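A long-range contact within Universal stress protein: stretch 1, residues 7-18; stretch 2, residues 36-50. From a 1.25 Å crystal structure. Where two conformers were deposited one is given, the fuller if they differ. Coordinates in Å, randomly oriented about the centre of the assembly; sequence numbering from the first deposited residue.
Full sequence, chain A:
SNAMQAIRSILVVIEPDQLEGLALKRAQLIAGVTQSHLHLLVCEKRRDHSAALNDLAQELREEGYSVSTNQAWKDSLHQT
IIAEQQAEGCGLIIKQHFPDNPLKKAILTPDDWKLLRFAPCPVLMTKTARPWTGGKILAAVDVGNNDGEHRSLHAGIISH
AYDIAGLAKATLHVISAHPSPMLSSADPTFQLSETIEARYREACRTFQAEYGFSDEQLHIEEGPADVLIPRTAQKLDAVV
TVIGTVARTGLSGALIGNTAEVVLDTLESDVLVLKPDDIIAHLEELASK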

# COMPACT_ATOMS: atom_id res chain seq x y z
N ILE A 7 -11.15 -7.89 -1.72
CA ILE A 7 -9.94 -8.56 -2.27
C ILE A 7 -10.06 -10.05 -1.94
O ILE A 7 -9.99 -10.40 -0.74
CB ILE A 7 -8.65 -7.92 -1.74
CG1 ILE A 7 -8.56 -6.47 -2.23
CG2 ILE A 7 -7.45 -8.74 -2.16
CD1 ILE A 7 -7.47 -5.64 -1.58
N ARG A 8 -10.23 -10.88 -2.96
CA ARG A 8 -10.50 -12.31 -2.68
C ARG A 8 -9.23 -13.17 -2.71
O ARG A 8 -9.32 -14.31 -2.27
CB ARG A 8 -11.61 -12.82 -3.60
CG ARG A 8 -12.90 -12.01 -3.49
CD ARG A 8 -13.28 -11.64 -2.06
NE ARG A 8 -13.42 -12.82 -1.22
CZ ARG A 8 -13.28 -12.84 0.11
NH1 ARG A 8 -12.97 -11.74 0.77
NH2 ARG A 8 -13.43 -13.98 0.76
N SER A 9 -8.11 -12.65 -3.22
CA SER A 9 -6.85 -13.41 -3.08
C SER A 9 -5.70 -12.42 -2.92
O SER A 9 -5.71 -11.33 -3.53
CB SER A 9 -6.62 -14.42 -4.18
OG SER A 9 -6.33 -13.81 -5.42
N ILE A 10 -4.76 -12.81 -2.07
CA ILE A 10 -3.58 -12.00 -1.73
C ILE A 10 -2.32 -12.78 -2.09
O ILE A 10 -2.20 -13.96 -1.69
CB ILE A 10 -3.59 -11.67 -0.23
CG1 ILE A 10 -4.85 -10.89 0.15
CG2 ILE A 10 -2.32 -10.95 0.17
CD1 ILE A 10 -5.01 -10.70 1.64
N LEU A 11 -1.45 -12.14 -2.87
CA LEU A 11 -0.12 -12.73 -3.15
C LEU A 11 0.81 -12.34 -2.00
O LEU A 11 0.99 -11.13 -1.74
CB LEU A 11 0.40 -12.21 -4.48
CG LEU A 11 1.76 -12.76 -4.90
CD1 LEU A 11 1.69 -14.27 -5.09
CD2 LEU A 11 2.24 -12.07 -6.17
N VAL A 12 1.37 -13.34 -1.32
CA VAL A 12 2.29 -13.12 -0.18
C VAL A 12 3.69 -13.52 -0.63
O VAL A 12 3.91 -14.71 -0.93
CB VAL A 12 1.86 -13.92 1.05
CG1 VAL A 12 2.70 -13.56 2.26
CG2 VAL A 12 0.38 -13.75 1.36
N VAL A 13 4.60 -12.55 -0.70
CA VAL A 13 6.00 -12.86 -1.07
C VAL A 13 6.71 -13.37 0.18
O VAL A 13 6.82 -12.63 1.16
CB VAL A 13 6.68 -11.63 -1.67
CG1 VAL A 13 8.13 -11.94 -2.02
CG2 VAL A 13 5.92 -11.13 -2.88
N ILE A 14 7.17 -14.62 0.11
CA ILE A 14 7.84 -15.32 1.23
C ILE A 14 9.35 -15.32 0.99
O ILE A 14 9.78 -15.78 -0.07
CB ILE A 14 7.31 -16.77 1.36
CG1 ILE A 14 5.80 -16.83 1.62
CG2 ILE A 14 8.10 -17.54 2.42
CD1 ILE A 14 5.36 -16.23 2.94
N GLU A 15 10.12 -14.82 1.95
CA GLU A 15 11.60 -14.84 1.87
C GLU A 15 12.10 -16.14 2.49
O GLU A 15 11.61 -16.57 3.53
CB GLU A 15 12.23 -13.69 2.64
CG GLU A 15 12.03 -12.32 2.01
CD GLU A 15 12.94 -11.99 0.83
OE1 GLU A 15 13.91 -12.74 0.58
OE2 GLU A 15 12.71 -10.95 0.19
N PRO A 16 13.08 -16.82 1.87
CA PRO A 16 13.64 -18.03 2.49
C PRO A 16 14.70 -17.85 3.59
O PRO A 16 14.83 -18.77 4.41
CB PRO A 16 14.29 -18.74 1.29
CG PRO A 16 14.62 -17.63 0.31
CD PRO A 16 13.51 -16.61 0.48
N ASP A 17 15.39 -16.70 3.65
CA ASP A 17 16.59 -16.61 4.53
C ASP A 17 16.56 -15.43 5.52
O ASP A 17 17.58 -15.21 6.19
CB ASP A 17 17.85 -16.53 3.67
CG ASP A 17 18.04 -17.71 2.73
OD1 ASP A 17 17.88 -18.86 3.19
OD2 ASP A 17 18.32 -17.47 1.54
N GLN A 18 15.44 -14.72 5.65
CA GLN A 18 15.38 -13.56 6.58
C GLN A 18 14.85 -14.04 7.95
O GLN A 18 14.21 -15.10 8.00
CB GLN A 18 14.51 -12.46 5.97
CG GLN A 18 15.10 -11.85 4.70
CD GLN A 18 16.26 -10.92 4.94
OE1 GLN A 18 16.61 -10.59 6.08
NE2 GLN A 18 16.87 -10.45 3.86
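Stretch 2, residues 36-50: SHLHLLVCEKRRDHS

Stretch 2 lies beside stretch 1 as a parallel β-strand, residues 37-43, directed 24° from strand 9-13, the axes 4.7 Å apart at closest. Ser 9 pairs with His 37, and the register runs on through Val 13 with Leu 41.

Along the ladder, stretch 1 uses N and O atoms of even-numbered residues, stretch 2 those of odd-numbered ones. His 37 N donates to Arg 8 O (2.9 Å), and Ile 10 N to His 37 O (2.8 Å). Next come His 39 N to Ile 10 O (2.9 Å), Val 12 N to His 39 O (2.8 Å), Leu 41 N to Val 12 O (2.9 Å) and Ile 14 N to Leu 41 O (2.9 Å). Then a water takes over, donating to Ile 14 O and accepting from Cys 43 N, both at 2.8 Å.

On one face, Val 12 CB packs 3.8 Å from Leu 40 CD2, apolar groups that need no polar partner. On the other, Leu 11 CD1 meets the edge of the His 39 ring, whose nitrogens are hydrogen-bonded elsewhere in the structure.

Beyond the strands, a salt bridge joins the packing of Pro 16 against Val 42 and His 49. Arg 47 NH1 and NH2 donate to Asp 17 OD2 (2.8 Å) and OD1 (3.0 Å), while Arg 47 NE reaches Glu 44 OE2 (2.9 Å). Glu 44 OE1 also accepts from His 49 NE2 (2.9 Å).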

# COMPACT_ATOMS: atom_id res chain seq x y z
N SER A 36 -10.07 -14.00 2.77
CA SER A 36 -9.38 -13.98 1.45
C SER A 36 -8.47 -15.19 1.33
O SER A 36 -7.98 -15.70 2.36
CB SER A 36 -8.57 -12.71 1.28
OG SER A 36 -7.81 -12.74 0.07
N HIS A 37 -8.24 -15.61 0.09
CA HIS A 37 -7.29 -16.71 -0.20
C HIS A 37 -5.87 -16.15 -0.11
O HIS A 37 -5.66 -14.98 -0.48
CB HIS A 37 -7.57 -17.24 -1.60
CG HIS A 37 -6.63 -18.32 -1.99
ND1 HIS A 37 -6.78 -19.62 -1.57
CD2 HIS A 37 -5.50 -18.28 -2.73
CE1 HIS A 37 -5.77 -20.33 -2.03
NE2 HIS A 37 -4.97 -19.54 -2.74
N LEU A 38 -4.95 -16.96 0.41
CA LEU A 38 -3.52 -16.59 0.45
C LEU A 38 -2.74 -17.45 -0.54
O LEU A 38 -2.78 -18.70 -0.41
CB LEU A 38 -2.95 -16.80 1.85
CG LEU A 38 -3.64 -16.01 2.96
CD1 LEU A 38 -2.93 -16.26 4.29
CD2 LEU A 38 -3.69 -14.52 2.65
N HIS A 39 -2.04 -16.82 -1.48
CA HIS A 39 -1.10 -17.53 -2.38
C HIS A 39 0.32 -17.17 -1.95
O HIS A 39 0.71 -16.00 -2.06
CB HIS A 39 -1.36 -17.20 -3.84
CG HIS A 39 -0.49 -17.98 -4.75
ND1 HIS A 39 -0.66 -19.34 -4.93
CD2 HIS A 39 0.56 -17.62 -5.53
CE1 HIS A 39 0.25 -19.76 -5.79
NE2 HIS A 39 1.01 -18.73 -6.17
N LEU A 40 1.05 -18.16 -1.45
CA LEU A 40 2.42 -17.93 -0.95
C LEU A 40 3.42 -18.19 -2.08
O LEU A 40 3.41 -19.30 -2.64
CB LEU A 40 2.71 -18.85 0.24
CG LEU A 40 1.63 -18.95 1.31
CD1 LEU A 40 2.11 -19.81 2.47
CD2 LEU A 40 1.17 -17.59 1.79
N LEU A 41 4.29 -17.23 -2.34
CA LEU A 41 5.25 -17.34 -3.45
C LEU A 41 6.67 -17.20 -2.94
O LEU A 41 6.97 -16.20 -2.26
CB LEU A 41 4.95 -16.25 -4.48
CG LEU A 41 5.99 -16.07 -5.59
CD1 LEU A 41 6.01 -17.28 -6.52
CD2 LEU A 41 5.75 -14.78 -6.37
N VAL A 42 7.53 -18.15 -3.31
CA VAL A 42 8.99 -18.00 -3.11
C VAL A 42 9.60 -17.77 -4.49
O VAL A 42 9.37 -18.59 -5.39
CB VAL A 42 9.63 -19.21 -2.40
CG1 VAL A 42 11.15 -19.08 -2.38
CG2 VAL A 42 9.09 -19.39 -1.00
N CYS A 43 10.36 -16.69 -4.64
CA CYS A 43 11.00 -16.33 -5.92
C CYS A 43 12.46 -16.79 -5.89
O CYS A 43 13.30 -16.06 -5.35
CB CYS A 43 10.92 -14.84 -6.17
SG CYS A 43 9.23 -14.21 -6.20
N GLU A 44 12.72 -17.97 -6.43
CA GLU A 44 14.10 -18.53 -6.42
C GLU A 44 14.15 -19.70 -7.40
O GLU A 44 13.14 -20.41 -7.53
CB GLU A 44 14.47 -19.02 -5.03
CG GLU A 44 15.90 -19.55 -4.95
CD GLU A 44 16.34 -20.05 -3.59
OE1 GLU A 44 15.88 -19.49 -2.57
OE2 GLU A 44 17.17 -20.99 -3.55
N LYS A 45 15.31 -19.89 -8.02
CA LYS A 45 15.50 -21.03 -8.94
C LYS A 45 16.23 -22.19 -8.25
O LYS A 45 15.81 -23.34 -8.44
CB LYS A 45 16.34 -20.59 -10.14
CG LYS A 45 16.58 -21.66 -11.20
CD LYS A 45 17.39 -21.19 -12.38
CE LYS A 45 18.85 -20.91 -12.05
NZ LYS A 45 19.63 -20.52 -13.25
N ARG A 46 17.25 -21.90 -7.44
CA ARG A 46 18.18 -22.99 -7.04
C ARG A 46 17.60 -24.01 -6.04
O ARG A 46 17.55 -25.22 -6.38
CB ARG A 46 19.47 -22.41 -6.45
CG ARG A 46 20.45 -23.49 -5.98
CD ARG A 46 21.79 -22.94 -5.57
NE ARG A 46 21.71 -22.05 -4.43
CZ ARG A 46 21.95 -22.37 -3.17
NH1 ARG A 46 22.32 -23.60 -2.84
NH2 ARG A 46 21.83 -21.45 -2.23
N ARG A 47 17.28 -23.58 -4.83
CA ARG A 47 16.89 -24.59 -3.80
C ARG A 47 15.44 -25.04 -3.99
O ARG A 47 14.61 -24.23 -4.41
CB ARG A 47 17.12 -24.01 -2.40
CG ARG A 47 18.58 -23.74 -2.09
CD ARG A 47 18.75 -22.95 -0.82
NE ARG A 47 18.13 -21.64 -0.94
CZ ARG A 47 18.10 -20.72 0.01
NH1 ARG A 47 17.51 -19.56 -0.20
NH2 ARG A 47 18.64 -20.97 1.19
N ASP A 48 15.17 -26.30 -3.68
CA ASP A 48 13.80 -26.87 -3.76
C ASP A 48 13.09 -26.55 -2.43
O ASP A 48 13.39 -27.20 -1.43
CB ASP A 48 13.84 -28.37 -4.05
CG ASP A 48 12.48 -29.01 -4.23
OD1 ASP A 48 11.48 -28.36 -3.89
OD2 ASP A 48 12.43 -30.17 -4.71
N HIS A 49 12.21 -25.56 -2.44
CA HIS A 49 11.49 -25.16 -1.20
C HIS A 49 10.12 -25.86 -1.10
O HIS A 49 9.36 -25.48 -0.21
CB HIS A 49 11.31 -23.64 -1.15
CG HIS A 49 12.59 -22.89 -1.06
ND1 HIS A 49 13.40 -22.97 0.06
CD2 HIS A 49 13.19 -22.03 -1.91
CE1 HIS A 49 14.45 -22.19 -0.12
NE2 HIS A 49 14.33 -21.59 -1.31
N SER A 50 9.87 -26.88 -1.93
CA SER A 50 8.53 -27.52 -2.00
C SER A 50 8.10 -28.10 -0.64
O SER A 50 6.93 -27.90 -0.25
CB SER A 50 8.50 -28.59 -3.07
OG SER A 50 9.43 -29.61 -2.80
O HOH W 1 10.72 -14.83 -2.55